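Local coordinates for protein exotoxin A (Pseudomonas aeruginosa, PDB 1IKP) that acts as a secreted bacterial toxin that uses NAD to ADP-ribosylate a host protein, most likely elongation factor 2, at residues 314-319 and 328-333; 83-88 and 249-254; 196-201 and 218-223; 41-46 and 103-108; 206-211 and 239-244. The protein carries 2 engineered substitutions. All blocks are in the same frame, centred on the assembly; numbering follows the deposited sequence. Where two conformers were deposited one is given.

Interaction 1 (314-319 and 328-333); sequences NALASP and AIREQP
One face of the R330 guanidinium lies against P319, whose carbonyl carbon C sits 4.1 Å above the centre of the group, while A315 O meets its edge within 1° of the plane. There R330 NH1 donates to A315 O over 3.0 Å, in an almost straight bond (172°). A bend in the arginine chain, with chi3 at -62°, sets the group edge-on to this carbonyl, and R330 CD passes alongside A315 O at 3.1 Å. NH1 also bonds S321 O and NH2 makes a salt bridge to E327, which fixes the rotation of the guanidinium. The contact thus ties the last turns of two consecutive helices, 308-317 and 323-331, in the mostly helical targeting region. Apolar groups fill the rest of the interface. L316 CD2 lodges among R330 CA (3.9 Å), I329 CG2 (4.0 Å) and P333 CG (4.0 Å), and A315 CB rests on I329 CG2. I329 also packs on L294 of helix 282-300.

Interaction 2 (83-88 and 249-254); sequences KPVRYS and HFPEGG
H249 N donates to the hydroxyl of Y87, with 2.9 Å between H249 N and Y87 OH, at the start of a linker that runs from strand 245-248 through a type I beta turn (F250 to G253) to helix 255-265. The contact therefore places this linker against the first residues of strand 85-90, an edge strand of a six-stranded antiparallel sheet. Y87 OH is shared with T134 O, so it engages two backbone groups. A chi1 of 166°, with CG turned opposite the backbone N, brings the H249 ring against the strand. Its edge meets V85, with H249 CD2 3.6 Å from V85 CA, and P84 O lies near the same plane; ND1 bonds D366. Further on, P251 presses its ring on the start of the other segment: P251 CG lies 3.9 Å from V85 CG2 and 3.2 Å from K83 O. K83 and E252 meet through their aliphatic portions, crossing at about a right angle. Their charged ends stay apart, K83 NZ being 6.3 Å from E252 OE1, while K83 CD rests 3.7 Å from E252 CG.

Interaction 3 (196-201 and 218-223); sequences LCLLDQ and DTWEGK. Engineered in segment 196-201: Q201 (natural residue Pro).
K223 leaves its backbone with CG wedged between N and the carbonyl carbon (chi1 61°), and a further bend at chi4 turns NZ toward D200, which comes to meet it from the opposite direction. Both residues belong to the binding region, where the loop following helix 188-191 packs on the short helix 218-221, just ahead of strand 224-228; the disulfide C197-C214 ties the same loop to the chain that precedes this helix. The charges approach loosely. D200 OD1 forms a salt bridge with K223 NZ at 3.6 Å, whereas D200 OD2 stays 4.1 Å from K223 NZ. On its way the lysine passes backbone oxygens, its CE lying 3.3 Å from C197 O and its CD 4.0 Å from L198 O, and so its aliphatic stretch runs along the turn of the loop. Beside this polar strip sits an apolar one. L198 lays both methyls over one face of the W220 indole, obliquely to it. CD1 makes a CH-pi contact with the six-membered ring, 4.2 Å from its centroid and 10° off the normal. The other branch is offset toward the root of the side chain. A hydrogen bond from W220 NE1 to R186 O holds the indole by its edge, and Q40 and A177 pack on W220 as well. Near the root of the indole, L198 CD2 comes within 3.5 Å of W220 CB.

Interaction 4 (41-46 and 103-108); sequences GVLHYS and VPIGHE
G41 and I105 form a hydrogen-bonded antiparallel pair, as do L43 and V103, with the strand axes 4.6 Å apart at 150°. Four bonds close the ladder: G41 N to I105 O (3.0 Å), I105 N to G41 O (2.9 Å), L43 N to V103 O (2.8 Å) and V103 N to L43 O (2.9 Å). Between them V42 faces P104 in a non-hydrogen-bonded pair. There the proline's lack of an N-H costs this ladder nothing. On the opposite face of the sheet, a chi1 of 56° tucks CG1 of I105 back over the backbone, which brings I105 CG1 over the peptide of G41, 3.4 Å from G41 O. Its CG2 branch meets the end of L43, with 3.8 Å from I105 CG2 to L43 CD1, the two side chains crossing at about a right angle. V103 presents CG2 to the ring of Y45, 3.7 Å from Y45 CE2, and that ring also stacks with W101. These strands lie inside the large sheet of the binding region: 164-176 pairs with 40-49 on its far side, 112-120 continues beyond 97-106, and W190 of helix 188-191 covers the V42 and P104 face.

Interaction 5 (206-211 and 239-244); sequences YNYLAQ and IKPTVI
L209 is the bump that projects from helix 205-210 into a hollow formed by the curve of 239-244. Backbone lines much of that hollow: L209 CD2 lies 3.4 Å from T242 O and 3.7 Å from K240 O. The other branch goes to one wall, where L209 CD1 meets I244 CG1 at 3.6 Å and the two side chains cross at about a right angle. I239 closes another wall. With CG1 flanked by both main-chain neighbours of CA (chi1 63°), it sends CD1 to the edge of the Y208 ring, 3.7 Å from Y208 CD2, and also to L209 CD2. Y208 extends past I239 until its OH lies 3.2 Å from P241 CG. At the other end, Y206 CD1 touches I244 CD1 (3.7 Å). The hollow is backed by the large mixed sheet: M129 of strand 126-136 packs on L209, and T371 of strand 367-371 on Y206 and I244. No direct hydrogen bond crosses the contact. Instead two waters meet at L209 O, one donating weakly to it while accepting from I244 N, the other donating to both L209 O and P241 O, so helix end and loop are matched by apolar shape and linked in polar terms through solvent.

In the fold
Interaction 4 is the most buried and the only one built on a backbone ladder, whereas interaction 3 is a buried contact of loop and short helix that mixes an aromatic face with a long salt bridge. These two touch, W220 against G41 and the engineered Q201 against H44. Interaction 5 adjoins interaction 3 through C197 on Y206 and L196 on I244, and replaces direct polar bonds with waters. All three belong to the binding region. Interaction 2, partly exposed, spans the binding and targeting ranges with a tyrosine hydroxyl. Interaction 1 stands apart among targeting helices, its centre about 47 Å from that of interaction 3, and relies on an arginine gripping a carbonyl.

Interaction 1 (314-319 and 328-333)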
# COMPACT_ATOMS: atom_id res chain seq x y z
N ASN A 314 -24.52 17.65 9.06
CA ASN A 314 -25.62 17.48 10.01
C ASN A 314 -25.15 17.04 11.38
O ASN A 314 -25.70 17.46 12.40
CB ASN A 314 -26.65 16.49 9.47
CG ASN A 314 -27.50 17.07 8.35
OD1 ASN A 314 -27.19 18.13 7.82
ND2 ASN A 314 -28.56 16.36 7.98
N ALA A 315 -24.13 16.19 11.43
CA ALA A 315 -23.62 15.71 12.70
C ALA A 315 -23.03 16.87 13.50
O ALA A 315 -23.26 17.00 14.70
CB ALA A 315 -22.55 14.62 12.48
N LEU A 316 -22.27 17.73 12.81
CA LEU A 316 -21.63 18.86 13.46
C LEU A 316 -22.61 19.98 13.84
O LEU A 316 -22.42 20.65 14.85
CB LEU A 316 -20.53 19.42 12.56
CG LEU A 316 -19.37 18.47 12.22
CD1 LEU A 316 -18.35 19.20 11.35
CD2 LEU A 316 -18.70 17.99 13.50
N ALA A 317 -23.65 20.17 13.03
CA ALA A 317 -24.63 21.22 13.29
C ALA A 317 -25.58 20.96 14.46
O ALA A 317 -26.10 21.90 15.06
CB ALA A 317 -25.44 21.50 12.03
N SER A 318 -25.80 19.69 14.79
CA SER A 318 -26.72 19.35 15.88
C SER A 318 -26.17 18.37 16.91
O SER A 318 -26.08 17.17 16.65
CB SER A 318 -28.02 18.79 15.30
OG SER A 318 -28.87 18.31 16.33
N PRO A 319 -25.81 18.87 18.10
CA PRO A 319 -25.27 18.02 19.17
C PRO A 319 -26.16 16.82 19.48
O PRO A 319 -27.38 16.87 19.31
CB PRO A 319 -25.17 18.98 20.35
CG PRO A 319 -24.85 20.28 19.68
CD PRO A 319 -25.81 20.28 18.51
N ALA A 328 -19.10 10.14 16.80
CA ALA A 328 -17.75 9.83 16.35
C ALA A 328 -17.24 11.00 15.52
O ALA A 328 -16.09 11.41 15.67
CB ALA A 328 -17.76 8.55 15.52
N ILE A 329 -18.10 11.52 14.65
CA ILE A 329 -17.77 12.65 13.78
C ILE A 329 -17.50 13.91 14.59
O ILE A 329 -16.48 14.57 14.41
CB ILE A 329 -18.91 12.92 12.76
CG1 ILE A 329 -18.97 11.76 11.76
CG2 ILE A 329 -18.70 14.26 12.07
CD1 ILE A 329 -20.14 11.82 10.84
N ARG A 330 -18.41 14.23 15.51
CA ARG A 330 -18.23 15.41 16.34
C ARG A 330 -16.99 15.29 17.23
O ARG A 330 -16.39 16.30 17.59
CB ARG A 330 -19.49 15.65 17.20
CG ARG A 330 -20.71 16.18 16.43
CD ARG A 330 -21.85 16.55 17.41
NE ARG A 330 -22.30 15.39 18.16
CZ ARG A 330 -23.20 14.52 17.74
NH1 ARG A 330 -23.78 14.68 16.55
NH2 ARG A 330 -23.51 13.47 18.48
N GLU A 331 -16.60 14.07 17.57
CA GLU A 331 -15.42 13.85 18.42
C GLU A 331 -14.10 14.23 17.75
O GLU A 331 -13.15 14.63 18.42
CB GLU A 331 -15.34 12.39 18.87
CG GLU A 331 -16.39 11.96 19.88
CD GLU A 331 -16.19 10.53 20.34
OE1 GLU A 331 -16.14 9.62 19.49
OE2 GLU A 331 -16.10 10.31 21.57
N GLN A 332 -14.04 14.07 16.43
CA GLN A 332 -12.83 14.38 15.65
C GLN A 332 -13.28 14.87 14.28
O GLN A 332 -13.21 14.14 13.29
CB GLN A 332 -11.98 13.11 15.48
CG GLN A 332 -11.47 12.51 16.78
CD GLN A 332 -10.39 13.36 17.43
OE1 GLN A 332 -9.98 13.09 18.56
NE2 GLN A 332 -9.93 14.38 16.72
N PRO A 333 -13.76 16.12 14.19
CA PRO A 333 -14.24 16.69 12.94
C PRO A 333 -13.38 16.54 11.68
O PRO A 333 -13.86 16.04 10.67
CB PRO A 333 -14.47 18.16 13.31
CG PRO A 333 -14.92 18.05 14.73
CD PRO A 333 -13.92 17.08 15.30

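Interaction 2 (83-88 and 249-254)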
# COMPACT_ATOMS: atom_id res chain seq x y z
N LYS A 83 -13.43 -18.00 10.38
CA LYS A 83 -13.28 -17.46 9.05
C LYS A 83 -11.86 -17.62 8.48
O LYS A 83 -10.99 -16.76 8.62
CB LYS A 83 -13.80 -16.02 9.06
CG LYS A 83 -15.00 -15.83 9.97
CD LYS A 83 -15.99 -14.80 9.44
CE LYS A 83 -17.29 -14.74 10.25
NZ LYS A 83 -18.29 -13.83 9.62
N PRO A 84 -11.67 -18.77 7.81
CA PRO A 84 -10.36 -19.05 7.22
C PRO A 84 -9.87 -17.92 6.32
O PRO A 84 -10.70 -17.31 5.66
CB PRO A 84 -10.60 -20.34 6.42
CG PRO A 84 -11.83 -20.92 7.00
CD PRO A 84 -12.74 -19.76 7.28
N VAL A 85 -8.63 -17.65 6.34
CA VAL A 85 -8.12 -16.70 5.34
C VAL A 85 -8.04 -17.52 4.05
O VAL A 85 -7.51 -18.64 4.07
CB VAL A 85 -6.74 -16.16 5.74
CG1 VAL A 85 -6.32 -15.10 4.74
CG2 VAL A 85 -6.81 -15.54 7.15
N ARG A 86 -8.57 -16.99 2.95
CA ARG A 86 -8.61 -17.74 1.70
C ARG A 86 -8.22 -16.91 0.49
O ARG A 86 -8.65 -15.76 0.34
CB ARG A 86 -10.04 -18.26 1.45
CG ARG A 86 -10.55 -19.27 2.45
CD ARG A 86 -11.76 -20.01 1.85
NE ARG A 86 -12.10 -21.21 2.61
CZ ARG A 86 -13.07 -21.29 3.51
NH1 ARG A 86 -13.84 -20.24 3.78
NH2 ARG A 86 -13.28 -22.44 4.13
N TYR A 87 -7.46 -17.52 -0.41
CA TYR A 87 -7.03 -16.90 -1.65
C TYR A 87 -7.04 -17.94 -2.77
O TYR A 87 -7.02 -19.15 -2.51
CB TYR A 87 -5.59 -16.36 -1.57
CG TYR A 87 -5.35 -15.36 -0.48
CD1 TYR A 87 -4.67 -15.72 0.68
CD2 TYR A 87 -5.80 -14.04 -0.62
CE1 TYR A 87 -4.45 -14.78 1.70
CE2 TYR A 87 -5.58 -13.10 0.39
CZ TYR A 87 -4.91 -13.48 1.53
OH TYR A 87 -4.72 -12.57 2.55
N SER A 88 -7.07 -17.46 -4.01
CA SER A 88 -7.00 -18.34 -5.16
C SER A 88 -6.16 -17.68 -6.25
O SER A 88 -6.46 -16.57 -6.68
CB SER A 88 -8.38 -18.69 -5.71
OG SER A 88 -8.23 -19.66 -6.76
N HIS A 249 -7.03 -10.77 2.40
CA HIS A 249 -8.42 -11.15 2.58
C HIS A 249 -8.80 -10.86 4.03
O HIS A 249 -8.02 -11.16 4.93
CB HIS A 249 -8.56 -12.64 2.24
CG HIS A 249 -9.85 -13.27 2.68
ND1 HIS A 249 -11.09 -12.77 2.34
CD2 HIS A 249 -10.07 -14.40 3.38
CE1 HIS A 249 -12.02 -13.58 2.82
NE2 HIS A 249 -11.43 -14.57 3.45
N PHE A 250 -9.98 -10.25 4.23
CA PHE A 250 -10.52 -9.93 5.55
C PHE A 250 -11.69 -10.91 5.80
O PHE A 250 -12.81 -10.65 5.41
CB PHE A 250 -11.04 -8.49 5.55
CG PHE A 250 -9.95 -7.45 5.57
CD1 PHE A 250 -9.70 -6.71 6.72
CD2 PHE A 250 -9.17 -7.20 4.44
CE1 PHE A 250 -8.69 -5.74 6.76
CE2 PHE A 250 -8.15 -6.23 4.46
CZ PHE A 250 -7.91 -5.50 5.63
N PRO A 251 -11.41 -12.04 6.47
CA PRO A 251 -12.47 -13.02 6.73
C PRO A 251 -13.71 -12.51 7.46
O PRO A 251 -14.81 -13.01 7.22
CB PRO A 251 -11.74 -14.12 7.50
CG PRO A 251 -10.35 -13.98 7.08
CD PRO A 251 -10.13 -12.50 7.03
N GLU A 252 -13.53 -11.54 8.34
CA GLU A 252 -14.65 -10.97 9.09
C GLU A 252 -15.09 -9.64 8.49
O GLU A 252 -15.87 -8.89 9.10
CB GLU A 252 -14.26 -10.78 10.56
CG GLU A 252 -14.23 -12.09 11.34
CD GLU A 252 -13.69 -11.92 12.75
OE1 GLU A 252 -14.23 -11.07 13.49
OE2 GLU A 252 -12.73 -12.63 13.11
N GLY A 253 -14.63 -9.34 7.28
CA GLY A 253 -14.99 -8.09 6.63
C GLY A 253 -14.25 -6.90 7.21
O GLY A 253 -13.29 -7.07 7.96
N GLY A 254 -14.69 -5.69 6.86
CA GLY A 254 -14.06 -4.49 7.39
C GLY A 254 -12.83 -4.04 6.61
O GLY A 254 -12.00 -3.30 7.14

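Interaction 3 (196-201 and 218-223)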
# COMPACT_ATOMS: atom_id res chain seq x y z
N LEU A 196 10.56 -8.40 -1.14
CA LEU A 196 11.35 -9.20 -2.09
C LEU A 196 12.83 -8.85 -1.98
O LEU A 196 13.70 -9.67 -2.28
CB LEU A 196 10.85 -8.99 -3.52
CG LEU A 196 9.38 -9.39 -3.74
CD1 LEU A 196 9.04 -9.32 -5.21
CD2 LEU A 196 9.14 -10.82 -3.21
N CYS A 197 13.12 -7.64 -1.53
CA CYS A 197 14.49 -7.17 -1.36
C CYS A 197 15.17 -7.88 -0.20
O CYS A 197 16.40 -7.85 -0.09
CB CYS A 197 14.48 -5.66 -1.12
SG CYS A 197 13.85 -4.66 -2.50
N LEU A 198 14.40 -8.52 0.67
CA LEU A 198 14.98 -9.23 1.80
C LEU A 198 15.37 -10.67 1.43
O LEU A 198 16.08 -11.35 2.18
CB LEU A 198 13.99 -9.31 2.96
CG LEU A 198 13.31 -8.03 3.41
CD1 LEU A 198 12.46 -8.33 4.61
CD2 LEU A 198 14.34 -6.98 3.74
N LEU A 199 14.92 -11.12 0.27
CA LEU A 199 15.11 -12.50 -0.15
C LEU A 199 16.20 -12.67 -1.20
O LEU A 199 16.02 -12.31 -2.36
CB LEU A 199 13.77 -13.05 -0.67
CG LEU A 199 12.56 -12.76 0.25
CD1 LEU A 199 11.29 -13.22 -0.44
CD2 LEU A 199 12.75 -13.44 1.59
N ASP A 200 17.32 -13.23 -0.79
CA ASP A 200 18.45 -13.43 -1.69
C ASP A 200 18.06 -14.28 -2.89
O ASP A 200 18.55 -14.07 -4.00
CB ASP A 200 19.61 -14.08 -0.94
CG ASP A 200 20.16 -13.19 0.16
OD1 ASP A 200 19.39 -12.80 1.06
OD2 ASP A 200 21.37 -12.87 0.12
N GLN A 201 17.16 -15.23 -2.68
CA GLN A 201 16.72 -16.11 -3.75
C GLN A 201 16.03 -15.35 -4.87
O GLN A 201 15.87 -15.87 -5.97
CB GLN A 201 15.80 -17.19 -3.18
CG GLN A 201 16.52 -18.18 -2.28
CD GLN A 201 15.57 -19.00 -1.42
OE1 GLN A 201 14.60 -19.58 -1.92
NE2 GLN A 201 15.84 -19.05 -0.12
N ASP A 218 19.58 0.96 6.48
CA ASP A 218 20.64 0.15 7.07
C ASP A 218 20.26 -1.20 7.67
O ASP A 218 20.95 -2.20 7.44
CB ASP A 218 21.39 0.96 8.13
CG ASP A 218 22.13 2.15 7.54
OD1 ASP A 218 22.73 2.00 6.45
OD2 ASP A 218 22.11 3.23 8.16
N THR A 219 19.16 -1.25 8.43
CA THR A 219 18.73 -2.49 9.07
C THR A 219 18.76 -3.73 8.17
O THR A 219 19.45 -4.71 8.46
CB THR A 219 17.31 -2.34 9.65
OG1 THR A 219 17.29 -1.26 10.59
CG2 THR A 219 16.88 -3.62 10.35
N TRP A 220 18.00 -3.69 7.09
CA TRP A 220 17.97 -4.84 6.21
C TRP A 220 19.04 -4.79 5.12
O TRP A 220 19.39 -5.81 4.52
CB TRP A 220 16.57 -5.00 5.62
CG TRP A 220 15.55 -5.38 6.66
CD1 TRP A 220 14.68 -4.55 7.32
CD2 TRP A 220 15.34 -6.69 7.22
NE1 TRP A 220 13.95 -5.25 8.24
CE2 TRP A 220 14.33 -6.57 8.21
CE3 TRP A 220 15.92 -7.95 6.99
CZ2 TRP A 220 13.88 -7.66 8.95
CZ3 TRP A 220 15.47 -9.03 7.74
CH2 TRP A 220 14.46 -8.88 8.71
N GLU A 221 19.58 -3.60 4.88
CA GLU A 221 20.65 -3.45 3.89
C GLU A 221 21.83 -4.32 4.33
O GLU A 221 22.46 -4.98 3.51
CB GLU A 221 21.08 -1.98 3.82
CG GLU A 221 22.36 -1.73 3.05
CD GLU A 221 22.26 -2.13 1.60
OE1 GLU A 221 23.29 -2.06 0.89
OE2 GLU A 221 21.15 -2.51 1.16
N GLY A 222 22.10 -4.34 5.63
CA GLY A 222 23.22 -5.12 6.14
C GLY A 222 22.84 -6.53 6.58
O GLY A 222 23.44 -7.09 7.50
N LYS A 223 21.84 -7.11 5.93
CA LYS A 223 21.40 -8.45 6.30
C LYS A 223 22.42 -9.55 6.01
O LYS A 223 23.30 -9.38 5.17
CB LYS A 223 20.09 -8.77 5.56
CG LYS A 223 20.23 -8.75 4.06
CD LYS A 223 18.87 -8.73 3.37
CE LYS A 223 18.98 -8.31 1.92
NZ LYS A 223 19.82 -9.23 1.10

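Interaction 4 (41-46 and 103-108)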
# COMPACT_ATOMS: atom_id res chain seq x y z
N GLY A 41 14.45 -11.43 11.79
CA GLY A 41 14.82 -12.13 10.58
C GLY A 41 13.60 -12.67 9.89
O GLY A 41 12.48 -12.52 10.38
N VAL A 42 13.84 -13.31 8.74
CA VAL A 42 12.81 -13.94 7.94
C VAL A 42 13.27 -15.33 7.50
O VAL A 42 14.37 -15.48 6.93
CB VAL A 42 12.49 -13.14 6.68
CG1 VAL A 42 11.46 -13.89 5.82
CG2 VAL A 42 11.95 -11.76 7.04
N LEU A 43 12.46 -16.34 7.78
CA LEU A 43 12.71 -17.70 7.35
C LEU A 43 11.99 -17.83 6.01
O LEU A 43 10.80 -17.52 5.93
CB LEU A 43 12.11 -18.72 8.32
CG LEU A 43 12.87 -18.85 9.64
CD1 LEU A 43 12.01 -19.55 10.67
CD2 LEU A 43 14.17 -19.64 9.37
N HIS A 44 12.71 -18.24 4.97
CA HIS A 44 12.12 -18.43 3.66
C HIS A 44 12.10 -19.92 3.34
O HIS A 44 13.17 -20.55 3.16
CB HIS A 44 12.95 -17.67 2.61
CG HIS A 44 12.45 -17.82 1.20
ND1 HIS A 44 13.08 -17.23 0.13
CD2 HIS A 44 11.36 -18.45 0.70
CE1 HIS A 44 12.40 -17.48 -0.98
NE2 HIS A 44 11.35 -18.22 -0.65
N TYR A 45 10.90 -20.48 3.34
CA TYR A 45 10.66 -21.90 3.04
C TYR A 45 10.28 -22.02 1.57
O TYR A 45 9.44 -21.27 1.09
CB TYR A 45 9.49 -22.45 3.87
CG TYR A 45 9.76 -22.55 5.35
CD1 TYR A 45 10.15 -23.77 5.92
CD2 TYR A 45 9.61 -21.44 6.18
CE1 TYR A 45 10.39 -23.88 7.28
CE2 TYR A 45 9.85 -21.55 7.56
CZ TYR A 45 10.24 -22.76 8.10
OH TYR A 45 10.49 -22.89 9.46
N SER A 46 10.89 -22.95 0.83
CA SER A 46 10.52 -23.09 -0.57
C SER A 46 10.81 -24.49 -1.10
O SER A 46 11.51 -25.28 -0.47
CB SER A 46 11.28 -22.07 -1.42
OG SER A 46 12.67 -22.36 -1.47
N VAL A 103 8.22 -16.87 7.13
CA VAL A 103 7.87 -16.83 8.56
C VAL A 103 8.82 -15.83 9.23
O VAL A 103 10.04 -16.03 9.23
CB VAL A 103 8.02 -18.22 9.21
CG1 VAL A 103 7.62 -18.15 10.71
CG2 VAL A 103 7.14 -19.23 8.46
N PRO A 104 8.27 -14.73 9.79
CA PRO A 104 9.14 -13.74 10.43
C PRO A 104 9.53 -14.23 11.81
O PRO A 104 8.80 -15.00 12.43
CB PRO A 104 8.28 -12.48 10.44
CG PRO A 104 6.91 -13.04 10.70
CD PRO A 104 6.86 -14.30 9.84
N ILE A 105 10.70 -13.80 12.27
CA ILE A 105 11.17 -14.16 13.60
C ILE A 105 11.66 -12.89 14.28
O ILE A 105 12.11 -11.94 13.63
CB ILE A 105 12.29 -15.27 13.55
CG1 ILE A 105 13.46 -14.81 12.69
CG2 ILE A 105 11.70 -16.59 13.06
CD1 ILE A 105 14.60 -15.83 12.64
N GLY A 106 11.54 -12.86 15.60
CA GLY A 106 11.95 -11.69 16.35
C GLY A 106 10.87 -11.29 17.34
O GLY A 106 9.71 -11.67 17.19
N HIS A 107 11.26 -10.53 18.36
CA HIS A 107 10.35 -10.09 19.42
C HIS A 107 9.14 -9.24 19.03
O HIS A 107 8.06 -9.40 19.61
CB HIS A 107 11.15 -9.36 20.49
CG HIS A 107 12.14 -10.23 21.21
ND1 HIS A 107 13.12 -9.72 22.03
CD2 HIS A 107 12.29 -11.57 21.22
CE1 HIS A 107 13.83 -10.71 22.53
NE2 HIS A 107 13.35 -11.85 22.05
N GLU A 108 9.30 -8.32 18.08
CA GLU A 108 8.19 -7.46 17.66
C GLU A 108 7.74 -7.76 16.23
O GLU A 108 7.28 -6.90 15.49
CB GLU A 108 8.60 -5.99 17.78
CG GLU A 108 8.82 -5.55 19.22
CD GLU A 108 9.33 -4.12 19.31
OE1 GLU A 108 8.68 -3.22 18.74
OE2 GLU A 108 10.38 -3.91 19.96

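Interaction 5 (206-211 and 239-244)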
# COMPACT_ATOMS: atom_id res chain seq x y z
N TYR A 206 12.88 -7.08 -7.63
CA TYR A 206 12.29 -5.80 -7.25
C TYR A 206 12.77 -4.71 -8.21
O TYR A 206 11.97 -3.96 -8.75
CB TYR A 206 12.66 -5.45 -5.82
CG TYR A 206 12.03 -4.16 -5.35
CD1 TYR A 206 10.75 -4.15 -4.80
CD2 TYR A 206 12.69 -2.95 -5.50
CE1 TYR A 206 10.15 -2.96 -4.42
CE2 TYR A 206 12.10 -1.76 -5.13
CZ TYR A 206 10.83 -1.77 -4.59
OH TYR A 206 10.24 -0.58 -4.23
N ASN A 207 14.08 -4.64 -8.44
CA ASN A 207 14.59 -3.61 -9.34
C ASN A 207 13.91 -3.66 -10.71
O ASN A 207 13.52 -2.63 -11.25
CB ASN A 207 16.10 -3.75 -9.53
CG ASN A 207 16.65 -2.71 -10.48
OD1 ASN A 207 16.55 -1.50 -10.23
ND2 ASN A 207 17.23 -3.16 -11.59
N TYR A 208 13.78 -4.85 -11.27
CA TYR A 208 13.15 -4.98 -12.57
C TYR A 208 11.67 -4.60 -12.60
O TYR A 208 11.25 -3.81 -13.45
CB TYR A 208 13.32 -6.41 -13.11
CG TYR A 208 12.65 -6.64 -14.45
CD1 TYR A 208 13.06 -5.93 -15.59
CD2 TYR A 208 11.62 -7.56 -14.59
CE1 TYR A 208 12.45 -6.15 -16.83
CE2 TYR A 208 11.00 -7.78 -15.82
CZ TYR A 208 11.42 -7.07 -16.93
OH TYR A 208 10.81 -7.33 -18.15
N LEU A 209 10.89 -5.14 -11.66
CA LEU A 209 9.46 -4.86 -11.60
C LEU A 209 9.03 -3.49 -11.08
O LEU A 209 8.03 -2.96 -11.55
CB LEU A 209 8.76 -5.94 -10.76
CG LEU A 209 8.96 -7.37 -11.26
CD1 LEU A 209 8.28 -8.34 -10.32
CD2 LEU A 209 8.40 -7.50 -12.66
N ALA A 210 9.76 -2.95 -10.11
CA ALA A 210 9.44 -1.64 -9.55
C ALA A 210 10.12 -0.55 -10.36
O ALA A 210 9.77 0.62 -10.24
CB ALA A 210 9.86 -1.56 -8.08
N GLN A 211 11.08 -0.96 -11.19
CA GLN A 211 11.85 -0.05 -12.04
C GLN A 211 12.67 0.92 -11.19
O GLN A 211 12.96 2.05 -11.60
CB GLN A 211 10.92 0.71 -12.99
CG GLN A 211 10.31 -0.18 -14.06
CD GLN A 211 9.40 0.56 -15.02
OE1 GLN A 211 9.50 1.78 -15.19
NE2 GLN A 211 8.50 -0.18 -15.66
N ILE A 239 10.87 -13.27 -16.33
CA ILE A 239 9.58 -12.84 -15.80
C ILE A 239 8.85 -11.75 -16.56
O ILE A 239 9.46 -10.85 -17.15
CB ILE A 239 9.72 -12.38 -14.33
CG1 ILE A 239 10.64 -11.17 -14.23
CG2 ILE A 239 10.30 -13.51 -13.50
CD1 ILE A 239 10.83 -10.67 -12.81
N LYS A 240 7.52 -11.85 -16.55
CA LYS A 240 6.67 -10.86 -17.19
C LYS A 240 6.73 -9.62 -16.30
O LYS A 240 6.71 -9.73 -15.07
CB LYS A 240 5.24 -11.39 -17.28
CG LYS A 240 4.29 -10.49 -18.05
CD LYS A 240 2.89 -11.10 -18.12
CE LYS A 240 1.93 -10.18 -18.85
NZ LYS A 240 0.56 -10.74 -18.88
N PRO A 241 6.80 -8.42 -16.90
CA PRO A 241 6.87 -7.11 -16.24
C PRO A 241 5.71 -6.74 -15.30
O PRO A 241 5.60 -5.59 -14.88
CB PRO A 241 6.98 -6.13 -17.40
CG PRO A 241 7.67 -6.94 -18.45
CD PRO A 241 6.96 -8.26 -18.36
N THR A 242 4.87 -7.71 -14.97
CA THR A 242 3.73 -7.48 -14.08
C THR A 242 4.17 -6.86 -12.75
O THR A 242 5.07 -7.38 -12.08
CB THR A 242 3.01 -8.81 -13.78
OG1 THR A 242 2.67 -9.44 -15.02
CG2 THR A 242 1.75 -8.57 -12.98
N VAL A 243 3.54 -5.76 -12.34
CA VAL A 243 3.95 -5.14 -11.10
C VAL A 243 3.76 -6.08 -9.91
O VAL A 243 2.88 -6.96 -9.90
CB VAL A 243 3.19 -3.82 -10.83
CG1 VAL A 243 3.48 -2.81 -11.95
CG2 VAL A 243 1.72 -4.06 -10.73
N ILE A 244 4.61 -5.90 -8.92
CA ILE A 244 4.51 -6.70 -7.70
C ILE A 244 3.19 -6.36 -7.03
O ILE A 244 2.82 -5.19 -6.94
CB ILE A 244 5.64 -6.36 -6.72
CG1 ILE A 244 7.00 -6.69 -7.36
CG2 ILE A 244 5.47 -7.12 -5.42
CD1 ILE A 244 8.15 -6.05 -6.61
O HOH W 1 6.46 -3.61 -9.13
O HOH W 2 6.81 -3.24 -14.07